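Glutathione S-transferase-like protein (Methylobacillus flagellatus, PDB 4GLT) binds glutathione and is probably a transferase of the glutathione S-transferase family. Local coordinates at residues K24-N29 with P58-A63; R35-V40 with E90-R95; V53-P58 with G69-L74; A117-V122 with R157-D162; D124-A129 with G186-R191. All coordinates share one frame; numbering follows the deposited sequence.

Contact 1 of 5, residues K24-N29 with P58-A63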
# COMPACT_ATOMS: atom_id res chain seq x y z
N LYS A 24 10.57 16.77 -7.59
CA LYS A 24 9.61 16.57 -8.67
C LYS A 24 8.63 15.46 -8.31
O LYS A 24 9.02 14.41 -7.82
CB LYS A 24 10.34 16.23 -9.97
CG LYS A 24 11.25 17.34 -10.47
CD LYS A 24 11.76 17.03 -11.87
CE LYS A 24 12.32 18.27 -12.55
NZ LYS A 24 12.84 17.96 -13.91
N LEU A 25 7.34 15.72 -8.55
CA LEU A 25 6.30 14.72 -8.29
C LEU A 25 5.62 14.25 -9.56
O LEU A 25 4.73 14.92 -10.07
CB LEU A 25 5.23 15.29 -7.35
CG LEU A 25 4.03 14.33 -7.33
CD1 LEU A 25 4.38 13.05 -6.58
CD2 LEU A 25 2.79 14.98 -6.75
N LEU A 26 6.03 13.09 -10.06
CA LEU A 26 5.40 12.52 -11.23
C LEU A 26 3.97 12.18 -10.89
O LEU A 26 3.70 11.56 -9.87
CB LEU A 26 6.11 11.25 -11.65
CG LEU A 26 7.57 11.35 -12.04
CD1 LEU A 26 7.97 10.11 -12.80
CD2 LEU A 26 7.80 12.56 -12.87
N TYR A 27 3.05 12.55 -11.76
CA TYR A 27 1.63 12.32 -11.52
C TYR A 27 0.83 12.37 -12.82
O TYR A 27 1.29 12.92 -13.83
CB TYR A 27 1.09 13.39 -10.57
CG TYR A 27 0.71 14.66 -11.29
CD1 TYR A 27 -0.63 14.98 -11.50
CD2 TYR A 27 1.68 15.53 -11.77
CE1 TYR A 27 -0.99 16.14 -12.16
CE2 TYR A 27 1.33 16.69 -12.42
CZ TYR A 27 -0.01 16.99 -12.62
OH TYR A 27 -0.37 18.14 -13.27
N SER A 28 -0.36 11.78 -12.79
CA SER A 28 -1.32 11.86 -13.90
C SER A 28 -2.52 12.65 -13.43
O SER A 28 -2.62 12.97 -12.25
CB SER A 28 -1.77 10.46 -14.32
OG SER A 28 -2.56 9.87 -13.30
N ASN A 29 -3.43 12.97 -14.35
CA ASN A 29 -4.61 13.78 -14.00
C ASN A 29 -5.73 13.04 -13.28
O ASN A 29 -6.61 13.67 -12.69
CB ASN A 29 -5.17 14.47 -15.24
CG ASN A 29 -4.65 15.89 -15.42
OD1 ASN A 29 -4.37 16.32 -16.53
ND2 ASN A 29 -4.52 16.62 -14.32
N PRO A 58 7.86 7.13 -23.52
CA PRO A 58 9.32 6.98 -23.53
C PRO A 58 10.15 8.14 -22.95
O PRO A 58 11.15 7.89 -22.29
CB PRO A 58 9.65 6.79 -25.01
CG PRO A 58 8.52 7.45 -25.73
CD PRO A 58 7.31 7.20 -24.89
N GLU A 59 9.74 9.38 -23.22
CA GLU A 59 10.55 10.54 -22.85
C GLU A 59 10.79 10.63 -21.35
O GLU A 59 11.90 10.91 -20.90
CB GLU A 59 9.90 11.83 -23.35
N CYS A 60 9.74 10.37 -20.57
CA CYS A 60 9.87 10.27 -19.14
C CYS A 60 9.56 8.82 -18.85
O CYS A 60 8.41 8.40 -18.89
CB CYS A 60 8.87 11.19 -18.44
SG CYS A 60 9.40 11.75 -16.82
N PRO A 61 10.58 8.06 -18.52
CA PRO A 61 10.37 6.64 -18.23
C PRO A 61 10.33 6.48 -16.73
O PRO A 61 11.34 6.59 -16.05
CB PRO A 61 11.60 5.98 -18.82
CG PRO A 61 12.02 6.88 -19.91
CD PRO A 61 11.71 8.27 -19.44
N VAL A 62 9.14 6.19 -16.24
CA VAL A 62 8.88 6.07 -14.84
C VAL A 62 9.69 4.94 -14.26
O VAL A 62 10.18 5.02 -13.15
CB VAL A 62 7.41 5.80 -14.60
CG1 VAL A 62 7.20 5.19 -13.25
CG2 VAL A 62 6.61 7.06 -14.78
N ALA A 63 9.80 3.87 -15.03
CA ALA A 63 10.47 2.66 -14.60
C ALA A 63 11.89 2.90 -14.13
O ALA A 63 12.44 2.11 -13.37
CB ALA A 63 10.45 1.63 -15.70
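No flat group mediates the meeting of Leu26 with Cys60 and Val62, which is made by the two methyls of Leu26, one methyl of Val62 and the sulfur of Cys60. Leu26 supplies both of its branches: CD1 lies 3.9 Å from Val62 CG2, while CD2 faces Cys60 SG at a looser 4.3 Å. The CG of Leu26 stands anti to the carbonyl carbon (chi1 -60°), which sends the fork out from the strand and across to the loop. Leu26 and Val62 then pass alongside each other, pointing opposite ways, with their CA atoms 8.2 Å apart. The contact is small, about 103 Å² in all, but Leu26 and Val62 are both buried. Cys60, nearer the surface, also leans on Val53, and Val62 touches Ile71, a residue of the glutathione pocket. Residues 24-27 form an inner strand of the thioredoxin-like N-terminal domain, paired through its backbone with strand 49-52 and with strand 73-75. Side chains alternate along it. Leu25 and Tyr27 turn to helix 32-44, whereas Leu26 serves the other face of the sheet, where the loop between strands 49-52 and 73-75 passes over it.

Contact 2 of 5, residues R35-V40 with E90-R95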
# COMPACT_ATOMS: atom_id res chain seq x y z
N ARG A 35 -3.17 12.33 -6.28
CA ARG A 35 -3.91 13.46 -5.74
C ARG A 35 -3.70 13.58 -4.23
O ARG A 35 -3.55 14.69 -3.71
CB ARG A 35 -5.41 13.33 -6.06
CG ARG A 35 -6.21 14.57 -5.69
CD ARG A 35 -7.70 14.39 -5.90
NE ARG A 35 -8.41 15.65 -5.70
CZ ARG A 35 -9.73 15.80 -5.79
NH1 ARG A 35 -10.50 14.76 -6.06
NH2 ARG A 35 -10.26 16.99 -5.60
N LYS A 36 -3.69 12.45 -3.53
CA LYS A 36 -3.45 12.44 -2.09
C LYS A 36 -2.08 13.09 -1.82
O LYS A 36 -1.93 13.90 -0.91
CB LYS A 36 -3.51 11.00 -1.54
CG LYS A 36 -3.26 10.86 -0.04
CD LYS A 36 -3.19 9.39 0.40
CE LYS A 36 -2.32 8.58 -0.55
NZ LYS A 36 -1.86 7.28 0.03
N VAL A 37 -1.09 12.73 -2.64
CA VAL A 37 0.25 13.32 -2.54
C VAL A 37 0.24 14.82 -2.85
O VAL A 37 0.81 15.62 -2.12
CB VAL A 37 1.26 12.60 -3.46
CG1 VAL A 37 2.64 13.21 -3.31
CG2 VAL A 37 1.32 11.12 -3.14
N ARG A 38 -0.40 15.21 -3.95
CA ARG A 38 -0.43 16.63 -4.30
C ARG A 38 -1.09 17.42 -3.18
O ARG A 38 -0.60 18.49 -2.81
CB ARG A 38 -1.17 16.86 -5.62
CG ARG A 38 -0.52 16.16 -6.80
CD ARG A 38 -1.55 15.87 -7.88
NE ARG A 38 -1.84 17.03 -8.71
CZ ARG A 38 -2.96 17.17 -9.42
NH1 ARG A 38 -3.89 16.23 -9.38
NH2 ARG A 38 -3.15 18.25 -10.17
N VAL A 39 -2.18 16.90 -2.63
CA VAL A 39 -2.91 17.62 -1.60
C VAL A 39 -2.09 17.81 -0.33
O VAL A 39 -2.21 18.82 0.37
CB VAL A 39 -4.26 16.94 -1.25
CG1 VAL A 39 -4.81 17.47 0.08
CG2 VAL A 39 -5.29 17.19 -2.34
N VAL A 40 -1.26 16.82 -0.01
CA VAL A 40 -0.46 16.89 1.20
C VAL A 40 0.60 17.95 0.97
O VAL A 40 0.89 18.75 1.86
CB VAL A 40 0.18 15.53 1.53
CG1 VAL A 40 1.41 15.70 2.41
CG2 VAL A 40 -0.84 14.61 2.20
N GLU A 90 4.59 10.30 4.14
CA GLU A 90 5.22 10.37 5.46
C GLU A 90 6.45 11.26 5.35
O GLU A 90 6.70 12.11 6.19
CB GLU A 90 5.59 8.99 6.00
CG GLU A 90 6.04 9.03 7.45
CD GLU A 90 6.03 7.67 8.12
OE1 GLU A 90 6.25 6.65 7.44
OE2 GLU A 90 5.82 7.63 9.35
N TYR A 91 7.20 11.06 4.27
CA TYR A 91 8.33 11.93 3.97
C TYR A 91 7.99 13.42 3.99
O TYR A 91 8.71 14.21 4.60
CB TYR A 91 8.89 11.54 2.61
CG TYR A 91 9.99 12.45 2.14
CD1 TYR A 91 11.28 12.29 2.62
CD2 TYR A 91 9.74 13.46 1.24
CE1 TYR A 91 12.30 13.11 2.19
CE2 TYR A 91 10.76 14.29 0.81
CZ TYR A 91 12.04 14.11 1.29
OH TYR A 91 13.05 14.94 0.87
N LEU A 92 6.90 13.82 3.32
CA LEU A 92 6.56 15.23 3.20
C LEU A 92 6.03 15.85 4.49
O LEU A 92 6.31 17.01 4.79
CB LEU A 92 5.54 15.44 2.07
CG LEU A 92 6.00 15.16 0.63
CD1 LEU A 92 4.80 15.00 -0.28
CD2 LEU A 92 6.92 16.25 0.12
N ASP A 93 5.27 15.09 5.28
CA ASP A 93 4.72 15.64 6.51
C ASP A 93 5.84 16.03 7.47
O ASP A 93 5.62 16.79 8.39
CB ASP A 93 3.76 14.65 7.18
CG ASP A 93 3.14 15.21 8.46
OD1 ASP A 93 2.91 16.44 8.55
OD2 ASP A 93 2.88 14.42 9.39
N HIS A 94 7.04 15.51 7.23
CA HIS A 94 8.17 15.77 8.11
C HIS A 94 9.04 16.91 7.59
O HIS A 94 9.99 17.32 8.24
CB HIS A 94 9.02 14.50 8.25
CG HIS A 94 10.14 14.63 9.23
ND1 HIS A 94 11.41 15.05 8.86
CD2 HIS A 94 10.20 14.39 10.56
CE1 HIS A 94 12.19 15.06 9.92
NE2 HIS A 94 11.49 14.67 10.97
N ARG A 95 8.78 17.35 6.37
CA ARG A 95 9.50 18.47 5.77
C ARG A 95 9.27 19.84 6.43
O ARG A 95 10.17 20.64 6.53
CB ARG A 95 9.23 18.55 4.28
CG ARG A 95 10.37 18.06 3.41
CD ARG A 95 10.81 16.67 3.79
NE ARG A 95 11.88 16.67 4.78
CZ ARG A 95 12.22 15.62 5.51
NH1 ARG A 95 11.57 14.47 5.38
NH2 ARG A 95 13.21 15.72 6.39
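Next to Leu92, the residue that packs on Val37 and Val40, the carbonyl oxygen Tyr91 O is gripped twice: by Arg95 NH1 at 3.0 Å with an N-H...O angle of 143°, and more weakly by His94 N at 3.4 Å. The arginine folds back to do so, and its CD rests over one face of the Tyr91 ring, toward the rim. Across the contact everything is aliphatic. Leu92 CD1 meets Val37 CG1 at 4.1 Å, the two side chains crossing at about a right angle, and one turn later Val40 CG1 reaches Leu92 CB at 4.2 Å. In both valines CG1 is the branch anti to the backbone N, and it does the touching each time. Beyond this core, Asp93 forms a salt bridge with Lys44, and His94 stacks on His106 of the second subunit. Helices 32-44 and 85-93 packed side by side over one face of the sheet are characteristic of the thioredoxin-like domain of glutathione transferases.

Contact 3 of 5, residues V53-P58 with G69-L74. With GSH (glutathione), chain E.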
# COMPACT_ATOMS: atom_id res chain seq x y z
N VAL A 53 2.37 13.35 -16.21
CA VAL A 53 3.07 12.30 -16.93
C VAL A 53 2.10 11.34 -17.61
O VAL A 53 0.92 11.29 -17.27
CB VAL A 53 4.00 11.54 -15.97
CG1 VAL A 53 3.27 10.38 -15.31
CG2 VAL A 53 5.23 11.05 -16.70
N VAL A 54 2.59 10.62 -18.61
CA VAL A 54 1.82 9.59 -19.28
C VAL A 54 2.61 8.32 -19.10
O VAL A 54 3.78 8.26 -19.46
CB VAL A 54 1.64 9.90 -20.77
CG1 VAL A 54 1.23 8.65 -21.51
CG2 VAL A 54 0.62 10.99 -20.96
N LEU A 55 1.97 7.30 -18.55
CA LEU A 55 2.68 6.10 -18.14
C LEU A 55 3.37 5.38 -19.27
O LEU A 55 4.50 4.92 -19.12
CB LEU A 55 1.75 5.15 -17.39
CG LEU A 55 1.43 5.65 -15.99
CD1 LEU A 55 1.09 7.13 -16.06
CD2 LEU A 55 0.28 4.87 -15.39
N ALA A 56 2.70 5.31 -20.40
CA ALA A 56 3.25 4.63 -21.57
C ALA A 56 4.53 5.27 -22.13
O ALA A 56 5.39 4.58 -22.66
CB ALA A 56 2.19 4.50 -22.64
N ASP A 57 4.62 6.59 -22.00
CA ASP A 57 5.62 7.39 -22.70
C ASP A 57 7.10 7.10 -22.44
O ASP A 57 7.52 6.86 -21.30
CB ASP A 57 5.35 8.88 -22.47
N PRO A 58 7.86 7.13 -23.52
CA PRO A 58 9.32 6.98 -23.53
C PRO A 58 10.15 8.14 -22.95
O PRO A 58 11.15 7.89 -22.29
CB PRO A 58 9.65 6.79 -25.01
CG PRO A 58 8.52 7.45 -25.73
CD PRO A 58 7.31 7.20 -24.89
N GLY A 69 6.69 0.89 -12.03
CA GLY A 69 6.08 1.64 -13.13
C GLY A 69 4.85 2.44 -12.74
O GLY A 69 4.00 2.74 -13.58
N LYS A 70 4.76 2.82 -11.47
CA LYS A 70 3.54 3.40 -10.95
C LYS A 70 3.71 4.83 -10.45
O LYS A 70 4.72 5.19 -9.85
CB LYS A 70 2.97 2.54 -9.82
CG LYS A 70 2.30 1.27 -10.29
CD LYS A 70 1.93 0.39 -9.12
CE LYS A 70 1.19 -0.86 -9.57
NZ LYS A 70 -0.21 -0.53 -9.98
N ILE A 71 2.69 5.65 -10.71
CA ILE A 71 2.63 7.01 -10.22
C ILE A 71 1.79 6.98 -8.94
O ILE A 71 0.95 6.10 -8.79
CB ILE A 71 1.99 7.91 -11.29
CG1 ILE A 71 3.09 8.47 -12.20
CG2 ILE A 71 1.18 9.04 -10.67
CD1 ILE A 71 4.06 7.42 -12.71
N PRO A 72 2.02 7.91 -8.00
CA PRO A 72 3.01 8.98 -8.03
C PRO A 72 4.41 8.48 -7.65
O PRO A 72 4.53 7.51 -6.91
CB PRO A 72 2.52 9.94 -6.94
CG PRO A 72 1.85 9.05 -5.94
CD PRO A 72 1.36 7.83 -6.68
N VAL A 73 5.42 9.20 -8.11
CA VAL A 73 6.78 9.05 -7.67
C VAL A 73 7.30 10.41 -7.28
O VAL A 73 7.15 11.35 -8.04
CB VAL A 73 7.68 8.55 -8.77
CG1 VAL A 73 9.00 8.15 -8.21
CG2 VAL A 73 7.05 7.42 -9.49
N LEU A 74 7.91 10.54 -6.11
CA LEU A 74 8.62 11.77 -5.76
C LEU A 74 10.10 11.60 -6.03
O LEU A 74 10.78 10.81 -5.36
CB LEU A 74 8.37 12.17 -4.30
CG LEU A 74 8.80 13.59 -3.88
CD1 LEU A 74 7.68 14.60 -4.12
CD2 LEU A 74 9.22 13.62 -2.43
N1 GSH E . 0.06 1.91 -4.20
CA1 GSH E . 0.37 3.00 -5.15
C1 GSH E . 0.21 4.25 -4.34
O11 GSH E . 0.81 5.29 -4.67
O12 GSH E . -0.52 4.19 -3.33
CB1 GSH E . -0.56 2.92 -6.37
CG1 GSH E . -0.25 3.98 -7.44
CD1 GSH E . -1.22 3.87 -8.61
OE1 GSH E . -2.00 2.93 -8.69
N2 GSH E . -1.15 4.84 -9.54
CA2 GSH E . -1.88 4.88 -10.81
C2 GSH E . -3.36 5.13 -10.67
O2 GSH E . -3.79 5.87 -9.80
CB2 GSH E . -1.60 3.63 -11.63
SG2 GSH E . 0.11 3.57 -12.19
N3 GSH E . -4.16 4.52 -11.54
CA3 GSH E . -5.61 4.61 -11.46
C3 GSH E . -6.19 5.76 -12.26
O31 GSH E . -7.38 5.68 -12.63
O32 GSH E . -5.46 6.74 -12.52
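Ile71, which packs on Val53 and Leu55, immediately precedes cis-Pro72, and together they form the cis-proline loop of the thioredoxin-like fold, the element that receives the cysteinyl part of glutathione in this family. Glutathione N2 donates to Ile71 O, although the 2.6 Å separation is doubtful because that oxygen sits too close to the ligand in the model. Pro72 CD comes within 3.3 Å of glutathione O11, one oxygen of the gamma-glutamyl carboxylate. The ligand sulfur SG2 is flanked by Leu55 CD2 at 3.5 Å and by Lys70 CG at 3.7 Å, contacts made by carbon atoms. The side chain of Ile71 turns off from the carbonyl and the ligand, into a buried seam with Leu26 and Val62, and there it leans on the 53-58 loop. Its CG1 lies 3.7 Å from Val53 CG1, a branch held between the backbone N and carbonyl carbon (chi1 89°). Leu55 approaches at the exposed side, CD1 to Ile71 CD1 at 4.5 Å. Further out, Asn66 ND2 bonds to the Lys70 carbonyl, while the backbone that carries Leu55 is closed into a turn by Asp57 N donating to Val54 O at 3.2 Å.

Contact 4 of 5, residues A117-V122 with R157-D162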
# COMPACT_ATOMS: atom_id res chain seq x y z
N ALA A 117 -5.56 3.45 5.06
CA ALA A 117 -5.53 2.12 4.44
C ALA A 117 -6.93 1.72 4.01
O ALA A 117 -7.12 1.12 2.95
CB ALA A 117 -4.94 1.09 5.40
N LEU A 118 -7.93 2.09 4.80
CA LEU A 118 -9.31 1.80 4.44
C LEU A 118 -9.66 2.54 3.16
O LEU A 118 -10.19 1.96 2.21
CB LEU A 118 -10.27 2.19 5.56
CG LEU A 118 -11.74 1.87 5.26
CD1 LEU A 118 -11.86 0.44 4.77
CD2 LEU A 118 -12.60 2.09 6.50
N ALA A 119 -9.35 3.83 3.16
CA ALA A 119 -9.56 4.70 2.01
C ALA A 119 -8.78 4.25 0.78
O ALA A 119 -9.32 4.16 -0.32
CB ALA A 119 -9.20 6.14 2.38
N ASP A 120 -7.49 3.95 0.96
CA ASP A 120 -6.72 3.46 -0.19
C ASP A 120 -7.27 2.11 -0.66
O ASP A 120 -7.32 1.85 -1.86
CB ASP A 120 -5.24 3.32 0.16
CG ASP A 120 -4.53 4.67 0.21
OD1 ASP A 120 -5.15 5.68 -0.18
OD2 ASP A 120 -3.36 4.70 0.63
N GLY A 121 -7.71 1.29 0.28
CA GLY A 121 -8.22 -0.04 -0.04
C GLY A 121 -9.49 0.03 -0.88
O GLY A 121 -9.66 -0.73 -1.83
N VAL A 122 -10.38 0.94 -0.51
CA VAL A 122 -11.57 1.21 -1.28
C VAL A 122 -11.19 1.68 -2.68
O VAL A 122 -11.78 1.26 -3.68
CB VAL A 122 -12.43 2.27 -0.59
CG1 VAL A 122 -13.58 2.71 -1.49
CG2 VAL A 122 -12.97 1.72 0.71
N ARG A 157 -19.74 2.33 3.99
CA ARG A 157 -20.67 2.24 5.11
C ARG A 157 -19.92 2.38 6.41
O ARG A 157 -20.38 3.06 7.33
CB ARG A 157 -21.45 0.93 5.08
CG ARG A 157 -22.53 0.88 4.02
CD ARG A 157 -23.57 -0.18 4.30
NE ARG A 157 -24.81 0.08 3.56
CZ ARG A 157 -25.87 -0.73 3.55
NH1 ARG A 157 -25.85 -1.86 4.24
NH2 ARG A 157 -26.94 -0.40 2.85
N ARG A 158 -18.76 1.75 6.49
CA ARG A 158 -17.95 1.81 7.70
C ARG A 158 -17.47 3.23 7.95
O ARG A 158 -17.61 3.75 9.05
CB ARG A 158 -16.77 0.85 7.60
CG ARG A 158 -15.80 0.94 8.77
CD ARG A 158 -16.46 0.44 10.05
NE ARG A 158 -15.62 0.63 11.23
CZ ARG A 158 -15.76 -0.07 12.36
NH1 ARG A 158 -16.69 -1.01 12.45
NH2 ARG A 158 -14.97 0.17 13.40
N MET A 159 -16.87 3.85 6.94
CA MET A 159 -16.42 5.22 7.11
C MET A 159 -17.59 6.08 7.58
O MET A 159 -17.49 6.83 8.55
CB MET A 159 -15.80 5.74 5.82
CG MET A 159 -14.39 5.22 5.60
SD MET A 159 -13.71 5.56 3.97
CE MET A 159 -12.09 4.81 4.11
N ASP A 160 -18.72 5.94 6.89
CA ASP A 160 -19.88 6.75 7.19
C ASP A 160 -20.36 6.60 8.63
O ASP A 160 -20.81 7.57 9.24
CB ASP A 160 -21.03 6.48 6.22
CG ASP A 160 -22.21 7.42 6.44
OD1 ASP A 160 -23.29 6.93 6.80
OD2 ASP A 160 -22.03 8.64 6.26
N GLN A 161 -20.28 5.39 9.17
CA GLN A 161 -20.64 5.16 10.57
C GLN A 161 -19.64 5.81 11.51
O GLN A 161 -20.00 6.31 12.57
CB GLN A 161 -20.72 3.67 10.87
CG GLN A 161 -22.00 3.00 10.41
CD GLN A 161 -21.79 1.55 10.06
OE1 GLN A 161 -22.70 0.73 10.17
NE2 GLN A 161 -20.57 1.21 9.62
N ASP A 162 -18.37 5.79 11.11
CA ASP A 162 -17.31 6.33 11.94
C ASP A 162 -17.33 7.85 12.02
O ASP A 162 -16.65 8.43 12.87
CB ASP A 162 -15.96 5.81 11.46
CG ASP A 162 -15.79 4.35 11.73
OD1 ASP A 162 -16.68 3.78 12.39
OD2 ASP A 162 -14.79 3.76 11.29
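Leu118 reaches over to helix 157-162 tip to tip with Met159. Its CG is anti to the backbone N (chi1 -178°), which carries CD2 outward to lie 3.7 Å from Met159 CG and 4.1 Å from the CG of Arg158. Met159 runs extended beyond CG, so its terminal methyl arrives against the backbone of the first helix; the exact place of CE is doubtful, since it is modelled too near Leu118 CG. Ala119 follows and, with the same reservation, its CB is near that methyl; Ala119 also touches Ala180. The two segments belong to the helical C-terminal domain of glutathione transferases, where helices 106-133 and 142-162 run roughly antiparallel; segments 117-122 and 157-162 make 149°, their axes 11.3 Å apart. Helix 176-191 touches both: Met159 packs on its Val181 and Met184. Asp120 points away from this interface, forming a salt bridge with Lys36 of the N-terminal domain. Gly121 N bonds back to Ala117 O at 2.7 Å. Val122 turns again toward the second helix and touches Met184 of its own chain and Leu68 of the second subunit. On the exposed side, Arg158 NE makes a salt bridge with Asp162 OD2 at 3.2 Å, met on the syn side and 20° out of the carboxylate plane.

Contact 5 of 5, residues D124-A129 with G186-R191. With GSH (glutathione), chain E.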
# COMPACT_ATOMS: atom_id res chain seq x y z
N ASP A 124 -8.45 0.97 -4.23
CA ASP A 124 -7.90 -0.17 -4.96
C ASP A 124 -9.05 -0.97 -5.52
O ASP A 124 -8.94 -1.54 -6.60
CB ASP A 124 -7.05 -1.11 -4.09
CG ASP A 124 -5.98 -0.39 -3.28
OD1 ASP A 124 -5.21 0.40 -3.86
OD2 ASP A 124 -5.90 -0.63 -2.05
N ALA A 125 -10.15 -1.04 -4.77
CA ALA A 125 -11.27 -1.88 -5.17
C ALA A 125 -11.95 -1.26 -6.39
O ALA A 125 -12.26 -1.96 -7.36
CB ALA A 125 -12.24 -2.05 -4.02
N ALA A 126 -12.12 0.05 -6.35
CA ALA A 126 -12.68 0.82 -7.47
C ALA A 126 -11.82 0.75 -8.72
O ALA A 126 -12.33 0.59 -9.83
CB ALA A 126 -12.89 2.27 -7.06
N VAL A 127 -10.51 0.90 -8.56
CA VAL A 127 -9.61 0.82 -9.69
C VAL A 127 -9.75 -0.56 -10.32
O VAL A 127 -9.74 -0.70 -11.55
CB VAL A 127 -8.14 1.05 -9.26
CG1 VAL A 127 -7.17 0.54 -10.33
CG2 VAL A 127 -7.91 2.52 -8.97
N ALA A 128 -9.90 -1.56 -9.45
CA ALA A 128 -10.00 -2.94 -9.90
C ALA A 128 -11.23 -3.08 -10.77
O ALA A 128 -11.16 -3.53 -11.92
CB ALA A 128 -10.07 -3.87 -8.71
N ALA A 129 -12.37 -2.69 -10.21
CA ALA A 129 -13.61 -2.69 -10.95
C ALA A 129 -13.43 -1.98 -12.29
O ALA A 129 -13.61 -2.57 -13.35
CB ALA A 129 -14.70 -2.04 -10.12
N GLY A 186 -13.62 11.48 -4.44
CA GLY A 186 -13.45 12.15 -5.71
C GLY A 186 -13.19 11.13 -6.80
O GLY A 186 -13.63 11.29 -7.93
N TYR A 187 -12.49 10.06 -6.45
CA TYR A 187 -12.25 9.02 -7.42
C TYR A 187 -13.57 8.36 -7.81
O TYR A 187 -13.84 8.12 -9.00
CB TYR A 187 -11.27 7.97 -6.92
CG TYR A 187 -10.84 7.05 -8.03
CD1 TYR A 187 -10.16 7.55 -9.13
CD2 TYR A 187 -11.16 5.70 -8.02
CE1 TYR A 187 -9.78 6.73 -10.17
CE2 TYR A 187 -10.78 4.86 -9.07
CZ TYR A 187 -10.09 5.40 -10.14
OH TYR A 187 -9.70 4.61 -11.20
N LEU A 188 -14.40 8.08 -6.82
CA LEU A 188 -15.71 7.52 -7.12
C LEU A 188 -16.45 8.42 -8.11
O LEU A 188 -16.95 7.95 -9.13
CB LEU A 188 -16.54 7.30 -5.85
CG LEU A 188 -15.86 6.33 -4.88
CD1 LEU A 188 -16.82 5.92 -3.78
CD2 LEU A 188 -15.36 5.10 -5.63
N GLU A 189 -16.49 9.71 -7.82
CA GLU A 189 -17.20 10.62 -8.70
C GLU A 189 -16.63 10.59 -10.11
O GLU A 189 -17.37 10.62 -11.10
CB GLU A 189 -17.15 12.04 -8.14
CG GLU A 189 -17.95 12.21 -6.86
CD GLU A 189 -18.47 13.63 -6.70
OE1 GLU A 189 -18.04 14.50 -7.48
OE2 GLU A 189 -19.30 13.86 -5.80
N LEU A 190 -15.32 10.53 -10.22
CA LEU A 190 -14.68 10.51 -11.53
C LEU A 190 -15.10 9.26 -12.30
O LEU A 190 -15.40 9.33 -13.49
CB LEU A 190 -13.16 10.55 -11.39
CG LEU A 190 -12.34 10.18 -12.63
CD1 LEU A 190 -12.62 11.16 -13.77
CD2 LEU A 190 -10.85 10.13 -12.32
N ARG A 191 -15.13 8.12 -11.63
CA ARG A 191 -15.27 6.86 -12.35
C ARG A 191 -16.70 6.34 -12.38
O ARG A 191 -17.05 5.51 -13.22
CB ARG A 191 -14.33 5.80 -11.77
CG ARG A 191 -12.85 6.10 -11.98
CD ARG A 191 -12.48 6.14 -13.46
NE ARG A 191 -11.05 6.32 -13.67
CZ ARG A 191 -10.48 6.59 -14.85
NH1 ARG A 191 -11.23 6.73 -15.94
NH2 ARG A 191 -9.17 6.74 -14.93
N1 GSH E . 0.06 1.91 -4.20
CA1 GSH E . 0.37 3.00 -5.15
C1 GSH E . 0.21 4.25 -4.34
O11 GSH E . 0.81 5.29 -4.67
O12 GSH E . -0.52 4.19 -3.33
CB1 GSH E . -0.56 2.92 -6.37
CG1 GSH E . -0.25 3.98 -7.44
CD1 GSH E . -1.22 3.87 -8.61
OE1 GSH E . -2.00 2.93 -8.69
N2 GSH E . -1.15 4.84 -9.54
CA2 GSH E . -1.88 4.88 -10.81
C2 GSH E . -3.36 5.13 -10.67
O2 GSH E . -3.79 5.87 -9.80
CB2 GSH E . -1.60 3.63 -11.63
SG2 GSH E . 0.11 3.57 -12.19
N3 GSH E . -4.16 4.52 -11.54
CA3 GSH E . -5.61 4.61 -11.46
C3 GSH E . -6.19 5.76 -12.26
O31 GSH E . -7.38 5.68 -12.63
O32 GSH E . -5.46 6.74 -12.52
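Helices 124-129 and 186-191 run nearly parallel, their axes inclined by 13° and 10.5 Å apart, with Ala126 and Leu188 nearest at 7.4 Å between CA atoms. The phenol of Tyr187 reaches from the second helix to the side of the first. Ala126 CB sits at the edge of the ring, in its plane, 3.9 Å from Tyr187 CE2, and also touches Leu188 CD2. Val127 CG2 comes obliquely, 3.5 Å from Tyr187 OH, the two side chains crossing at about a right angle. One face of the ring carries Arg191 CG, from the next turn. With its CG anti to the backbone N (chi1 -169°), Tyr187 swings the hydroxyl to glutathione, where OH donates to O31 of the glycyl carboxylate at 2.9 Å. Arg191 NH2 donates to the same oxygen at 3.1 Å (159°), and Arg191 NE reaches Tyr187 OH at 3.3 Å. A phenylalanine here would probably leave O31 without one of its two donors in this helix and Arg191 NE without its acceptor, making the guanidinium freer to turn. The arrangement forms the part of the glutathione site that holds the glycyl carboxylate, supplied by the helical C-terminal domain.

Contacts 1 and 3 both reach the N-terminal sheet, their centres about 3 Å apart, joined by probable backbone bonds from Leu26 N to Val73 O (2.9 Å) and from Val53 N to Tyr27 O (2.7 Å). Contact 2 adjoins both through Val37, which touches Leu25 and Pro72. Contacts 3 and 5 have centres about 19 Å apart and do not touch, yet one glutathione spans them, held at its cysteinyl part by the first and at its glycyl carboxylate by the second. Contacts 4 and 5 share helix 106-133, about 13 Å between centres. The salt bridge of Lys36 NZ with Asp120 OD2 (3.0 Å) ties contact 2 to contact 4 across the domains.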